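Local coordinates for isomaltodextranase (Arthrobacter globiformis, PDB 5AWO), which hydrolyses (1->6)-alpha-D-glucosidic linkages in polysaccharides such as dextran, probably releasing successive isomaltose units from the non-reducing chain ends, at residues Tyr124-Trp129 against Asp201-Tyr206; Leu128-Ala133 against Tyr170-Thr175. One frame throughout, in Å; residues are numbered along the deposited sequence.

Contact 1: Tyr124-Trp129 against Asp201-Tyr206; sequences YYNPLW and DFLSWY
The active site of this glycoside hydrolase family 27 TIM barrel lies at the C-terminal ends of the parallel barrel strands, and here the ends of two adjacent strands, 120-124 and 197-200, meet around Asp201, the probable catalytic nucleophile. Tyr124, with CG anti to the backbone N (chi1 173°), lays its ring so that OH donates to Asp201 OD2 at 2.6 Å. The bond uses the anti lone pair of that oxygen, and ring and carboxylate stand 86° apart. A phenol suits this place: it reaches a buried carboxylate, helps hold its rotation and would probably stabilise its charged form. From the other end, Asp201 is gripped through its backbone, since Asn126 ND2 donates to Asp201 O at 2.8 Å, nearly along the C=O axis. The amide works in both directions, for Asn126 OD1 accepts from Leu128 N at 2.9 Å in an Asx turn, within the type I turn Asn126-Trp129. Phe202, the N-cap residue of the following helix, offers a ring edge to Tyr124 OH (3.3 Å from Phe202 CE2), and its CD2 lies 3.9 Å from Trp129 CZ2, at the indole edge. Farther along, Leu128 CD2 sits over the face of Tyr206 in a CH-pi contact, 3.8 Å from the ring centroid; this one apolar methyl suits the flat aromatic face it rests on. Around this cluster, helices 179-192 and 223-237 cover Leu128, helix 223-237 also touches Leu203 and Tyr206, and strand 169-172 flanks Asn126 and Trp129.

Contact 2: Leu128-Ala133 against Tyr170-Thr175; sequences LWVHRA and YWLDVT
Strands 129-131 and 169-172 form a small two-stranded antiparallel sheet beside the TIM barrel. Three backbone bonds hold it: Val130 and Tyr170 exchange two as a hydrogen-bonded pair, and Leu172 N donates to Leu128 O at 2.8 Å. Trp129 and Trp171, a non-hydrogen-bonded pair, share one face. From CB, Trp171 sets CG anti to its carbonyl carbon (chi1 -78°), which carries the indole alongside Trp129. Its CE3 reaches Leu128, 4.0 Å from Leu128 CB, then CZ3 comes 3.5 Å from Trp129 CD1, and Trp129 NE1 lies above the Trp171 face at CH2, the tip. The five-membered ring of Trp129 and the six-membered ring of Trp171 form an offset stack, planes at 29°; two flat indoles suit the place by overlapping on one sheet face. On the opposite face Val130, whose beta-branched shape suits an extended strand, meets Tyr170 CB and puts CG2 4.0 Å from Leu172 CB. The Tyr170 ring turns its edge to Arg132 CA, while the Arg132 guanidinium bonds to Asn167 and pairs with Glu136. Just before strand 129-131, Leu128 puts CD2 against Val174 CG1 and CG 3.7 Å from Leu172 CD2. The indoles come closest where Trp129 NE1 is 3.3 Å from Trp171 CH2.

How the contacts relate
Both contacts start from one continuous run of chain: strand 120-124 of the parallel barrel leads into the 124-129 turn of contact 1, whose last two residues, Leu128 and Trp129, open contact 2. The partner strand 169-172 follows, then helix 179-192, barrel strand 197-200 and finally 201-206. The centres of the two contacts lie about 10 Å apart on the same side of the chain's centre. Trp171 joins them, its CZ3 3.6 Å from Asn126 ND2 and its CZ2 3.5 Å from Tyr206 N, so the antiparallel pair, a separate small sheet beside the active-site end of the barrel, packs against helix 203-208 and against Asn126, which bonds to the backbone of the probable nucleophile.

Contact 1: Tyr124-Trp129 against Asp201-Tyr206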
# COMPACT_ATOMS: atom_id res chain seq x y z
N TYR A 124 8.84 14.85 1.06
CA TYR A 124 8.73 14.61 -0.39
C TYR A 124 10.07 14.95 -1.04
O TYR A 124 10.51 16.09 -1.02
CB TYR A 124 7.63 15.48 -0.95
CG TYR A 124 7.44 15.51 -2.45
CD1 TYR A 124 8.28 16.24 -3.29
CD2 TYR A 124 6.35 14.88 -3.05
CE1 TYR A 124 8.09 16.29 -4.66
CE2 TYR A 124 6.14 14.98 -4.41
CZ TYR A 124 7.01 15.68 -5.20
OH TYR A 124 6.82 15.76 -6.58
N TYR A 125 10.76 13.94 -1.53
CA TYR A 125 11.91 14.17 -2.40
C TYR A 125 12.26 12.91 -3.15
O TYR A 125 12.00 11.82 -2.71
CB TYR A 125 13.16 14.68 -1.62
CG TYR A 125 13.98 15.64 -2.46
CD1 TYR A 125 13.54 16.94 -2.68
CD2 TYR A 125 15.20 15.24 -3.03
CE1 TYR A 125 14.25 17.82 -3.49
CE2 TYR A 125 15.90 16.11 -3.85
CZ TYR A 125 15.44 17.40 -4.06
OH TYR A 125 16.17 18.24 -4.87
N ASN A 126 12.88 13.11 -4.31
CA ASN A 126 13.36 12.01 -5.13
C ASN A 126 14.88 12.06 -5.08
O ASN A 126 15.47 13.03 -5.53
CB ASN A 126 12.83 12.13 -6.56
CG ASN A 126 13.18 10.93 -7.41
OD1 ASN A 126 14.27 10.34 -7.24
ND2 ASN A 126 12.29 10.52 -8.32
N PRO A 127 15.52 11.02 -4.52
CA PRO A 127 16.98 11.09 -4.32
C PRO A 127 17.79 10.90 -5.60
O PRO A 127 19.03 10.91 -5.52
CB PRO A 127 17.24 10.00 -3.33
CG PRO A 127 16.19 8.97 -3.65
CD PRO A 127 14.97 9.76 -4.02
N LEU A 128 17.12 10.77 -6.75
CA LEU A 128 17.79 10.86 -8.03
C LEU A 128 17.79 12.27 -8.62
O LEU A 128 18.28 12.48 -9.74
CB LEU A 128 17.27 9.83 -9.04
CG LEU A 128 18.17 8.57 -8.95
CD1 LEU A 128 17.86 7.76 -7.72
CD2 LEU A 128 18.00 7.71 -10.17
N TRP A 129 17.22 13.23 -7.90
CA TRP A 129 17.33 14.62 -8.27
C TRP A 129 18.67 15.14 -7.78
O TRP A 129 19.05 14.87 -6.61
CB TRP A 129 16.20 15.50 -7.72
CG TRP A 129 14.89 15.37 -8.46
CD1 TRP A 129 14.72 15.14 -9.78
CD2 TRP A 129 13.59 15.50 -7.90
NE1 TRP A 129 13.36 15.10 -10.08
CE2 TRP A 129 12.66 15.31 -8.93
CE3 TRP A 129 13.12 15.77 -6.61
CZ2 TRP A 129 11.28 15.38 -8.73
CZ3 TRP A 129 11.75 15.80 -6.39
CH2 TRP A 129 10.84 15.61 -7.45
N ASP A 201 8.49 11.02 -6.03
CA ASP A 201 7.59 11.28 -7.15
C ASP A 201 8.34 11.35 -8.48
O ASP A 201 9.58 11.33 -8.50
CB ASP A 201 6.90 12.63 -6.86
CG ASP A 201 5.63 12.93 -7.68
OD1 ASP A 201 5.20 12.10 -8.51
OD2 ASP A 201 5.10 14.05 -7.45
N PHE A 202 7.59 11.40 -9.58
CA PHE A 202 8.14 11.54 -10.94
C PHE A 202 9.01 10.37 -11.36
O PHE A 202 9.86 10.48 -12.25
CB PHE A 202 8.84 12.90 -11.09
CG PHE A 202 7.86 14.06 -11.08
CD1 PHE A 202 7.13 14.36 -12.21
CD2 PHE A 202 7.64 14.79 -9.94
CE1 PHE A 202 6.21 15.38 -12.21
CE2 PHE A 202 6.71 15.82 -9.92
CZ PHE A 202 5.99 16.12 -11.06
N LEU A 203 8.68 9.21 -10.80
CA LEU A 203 9.41 7.99 -11.12
C LEU A 203 9.36 7.66 -12.61
O LEU A 203 10.37 7.32 -13.23
CB LEU A 203 8.85 6.84 -10.29
CG LEU A 203 9.23 6.91 -8.82
CD1 LEU A 203 8.37 5.94 -8.02
CD2 LEU A 203 10.71 6.63 -8.63
N SER A 204 8.17 7.74 -13.19
CA SER A 204 7.96 7.39 -14.58
C SER A 204 8.70 8.34 -15.50
O SER A 204 9.21 7.95 -16.56
CB SER A 204 6.46 7.37 -14.90
OG SER A 204 5.79 8.59 -14.54
N TRP A 205 8.79 9.60 -15.09
CA TRP A 205 9.54 10.58 -15.89
C TRP A 205 11.04 10.26 -15.91
O TRP A 205 11.67 10.35 -16.98
CB TRP A 205 9.30 11.99 -15.40
CG TRP A 205 7.90 12.52 -15.61
CD1 TRP A 205 6.76 11.79 -15.77
CD2 TRP A 205 7.52 13.90 -15.68
NE1 TRP A 205 5.69 12.65 -15.93
CE2 TRP A 205 6.12 13.94 -15.87
CE3 TRP A 205 8.22 15.11 -15.60
CZ2 TRP A 205 5.41 15.14 -15.99
CZ3 TRP A 205 7.52 16.31 -15.73
CH2 TRP A 205 6.13 16.32 -15.92
N TYR A 206 11.61 9.87 -14.78
CA TYR A 206 12.98 9.29 -14.78
C TYR A 206 13.08 8.06 -15.70
O TYR A 206 13.97 7.98 -16.55
CB TYR A 206 13.41 8.91 -13.36
CG TYR A 206 14.72 8.15 -13.36
CD1 TYR A 206 15.93 8.83 -13.45
CD2 TYR A 206 14.75 6.77 -13.30
CE1 TYR A 206 17.12 8.14 -13.49
CE2 TYR A 206 15.94 6.08 -13.35
CZ TYR A 206 17.12 6.78 -13.44
OH TYR A 206 18.30 6.02 -13.48

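Contact 2: Leu128-Ala133 against Tyr170-Thr175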
# COMPACT_ATOMS: atom_id res chain seq x y z
N LEU A 128 17.12 10.77 -6.75
CA LEU A 128 17.79 10.86 -8.03
C LEU A 128 17.79 12.27 -8.62
O LEU A 128 18.28 12.48 -9.74
CB LEU A 128 17.27 9.83 -9.04
CG LEU A 128 18.17 8.57 -8.95
CD1 LEU A 128 17.86 7.76 -7.72
CD2 LEU A 128 18.00 7.71 -10.17
N TRP A 129 17.22 13.23 -7.90
CA TRP A 129 17.33 14.62 -8.27
C TRP A 129 18.67 15.14 -7.78
O TRP A 129 19.05 14.87 -6.61
CB TRP A 129 16.20 15.50 -7.72
CG TRP A 129 14.89 15.37 -8.46
CD1 TRP A 129 14.72 15.14 -9.78
CD2 TRP A 129 13.59 15.50 -7.90
NE1 TRP A 129 13.36 15.10 -10.08
CE2 TRP A 129 12.66 15.31 -8.93
CE3 TRP A 129 13.12 15.77 -6.61
CZ2 TRP A 129 11.28 15.38 -8.73
CZ3 TRP A 129 11.75 15.80 -6.39
CH2 TRP A 129 10.84 15.61 -7.45
N VAL A 130 19.34 15.90 -8.63
CA VAL A 130 20.56 16.60 -8.25
C VAL A 130 20.36 18.07 -8.60
O VAL A 130 20.15 18.40 -9.78
CB VAL A 130 21.77 16.02 -9.02
CG1 VAL A 130 23.05 16.61 -8.48
CG2 VAL A 130 21.82 14.49 -8.94
N HIS A 131 20.42 18.95 -7.62
CA HIS A 131 20.11 20.35 -7.90
C HIS A 131 21.22 21.00 -8.73
O HIS A 131 22.40 20.82 -8.44
CB HIS A 131 19.87 21.17 -6.64
CG HIS A 131 19.03 22.36 -6.89
ND1 HIS A 131 19.48 23.48 -7.57
CD2 HIS A 131 17.70 22.57 -6.69
CE1 HIS A 131 18.50 24.35 -7.68
NE2 HIS A 131 17.40 23.81 -7.17
N ARG A 132 20.84 21.81 -9.71
CA ARG A 132 21.80 22.52 -10.53
C ARG A 132 22.75 23.37 -9.67
O ARG A 132 23.94 23.48 -9.99
CB ARG A 132 21.08 23.39 -11.56
CG ARG A 132 21.96 24.07 -12.56
CD ARG A 132 21.07 24.78 -13.56
NE ARG A 132 21.82 25.52 -14.57
CZ ARG A 132 21.30 25.99 -15.70
NH1 ARG A 132 20.02 25.80 -15.99
NH2 ARG A 132 22.08 26.65 -16.56
N ALA A 133 22.27 23.95 -8.58
CA ALA A 133 23.13 24.77 -7.71
C ALA A 133 24.24 23.94 -7.07
O ALA A 133 25.34 24.44 -6.77
CB ALA A 133 22.30 25.47 -6.64
N TYR A 170 18.73 18.20 -12.15
CA TYR A 170 19.16 17.14 -13.02
C TYR A 170 18.59 15.82 -12.59
O TYR A 170 18.35 15.61 -11.39
CB TYR A 170 20.69 16.99 -12.99
CG TYR A 170 21.47 18.08 -13.66
CD1 TYR A 170 21.87 19.21 -12.96
CD2 TYR A 170 21.82 17.98 -15.00
CE1 TYR A 170 22.59 20.23 -13.60
CE2 TYR A 170 22.54 18.98 -15.63
CZ TYR A 170 22.92 20.10 -14.92
OH TYR A 170 23.64 21.11 -15.55
N TRP A 171 18.42 14.89 -13.52
CA TRP A 171 18.32 13.50 -13.16
C TRP A 171 19.73 12.92 -13.02
O TRP A 171 20.58 13.12 -13.88
CB TRP A 171 17.56 12.69 -14.21
CG TRP A 171 16.07 12.83 -14.19
CD1 TRP A 171 15.27 13.19 -15.25
CD2 TRP A 171 15.18 12.53 -13.11
NE1 TRP A 171 13.96 13.17 -14.88
CE2 TRP A 171 13.87 12.76 -13.57
CE3 TRP A 171 15.35 12.08 -11.80
CZ2 TRP A 171 12.73 12.56 -12.77
CZ3 TRP A 171 14.23 11.88 -10.99
CH2 TRP A 171 12.93 12.13 -11.48
N LEU A 172 19.96 12.22 -11.93
CA LEU A 172 21.22 11.51 -11.69
C LEU A 172 21.51 10.51 -12.75
O LEU A 172 20.62 9.82 -13.21
CB LEU A 172 21.11 10.80 -10.33
CG LEU A 172 22.24 9.83 -9.97
CD1 LEU A 172 23.48 10.64 -9.72
CD2 LEU A 172 21.86 9.00 -8.76
N ASP A 173 22.78 10.41 -13.16
CA ASP A 173 23.25 9.32 -14.00
C ASP A 173 23.78 8.20 -13.13
O ASP A 173 24.90 8.28 -12.59
CB ASP A 173 24.33 9.80 -14.96
CG ASP A 173 24.81 8.70 -15.88
OD1 ASP A 173 24.37 7.54 -15.79
OD2 ASP A 173 25.66 9.03 -16.73
N VAL A 174 22.98 7.15 -12.96
CA VAL A 174 23.34 6.04 -12.08
C VAL A 174 24.54 5.22 -12.55
O VAL A 174 25.04 4.37 -11.79
CB VAL A 174 22.14 5.10 -11.76
CG1 VAL A 174 21.00 5.89 -11.13
CG2 VAL A 174 21.67 4.35 -12.99
N THR A 175 25.00 5.45 -13.77
CA THR A 175 26.21 4.78 -14.27
C THR A 175 27.50 5.52 -13.86
O THR A 175 28.60 5.00 -14.09
CB THR A 175 26.17 4.61 -15.81
OG1 THR A 175 26.39 5.87 -16.46
CG2 THR A 175 24.86 3.99 -16.27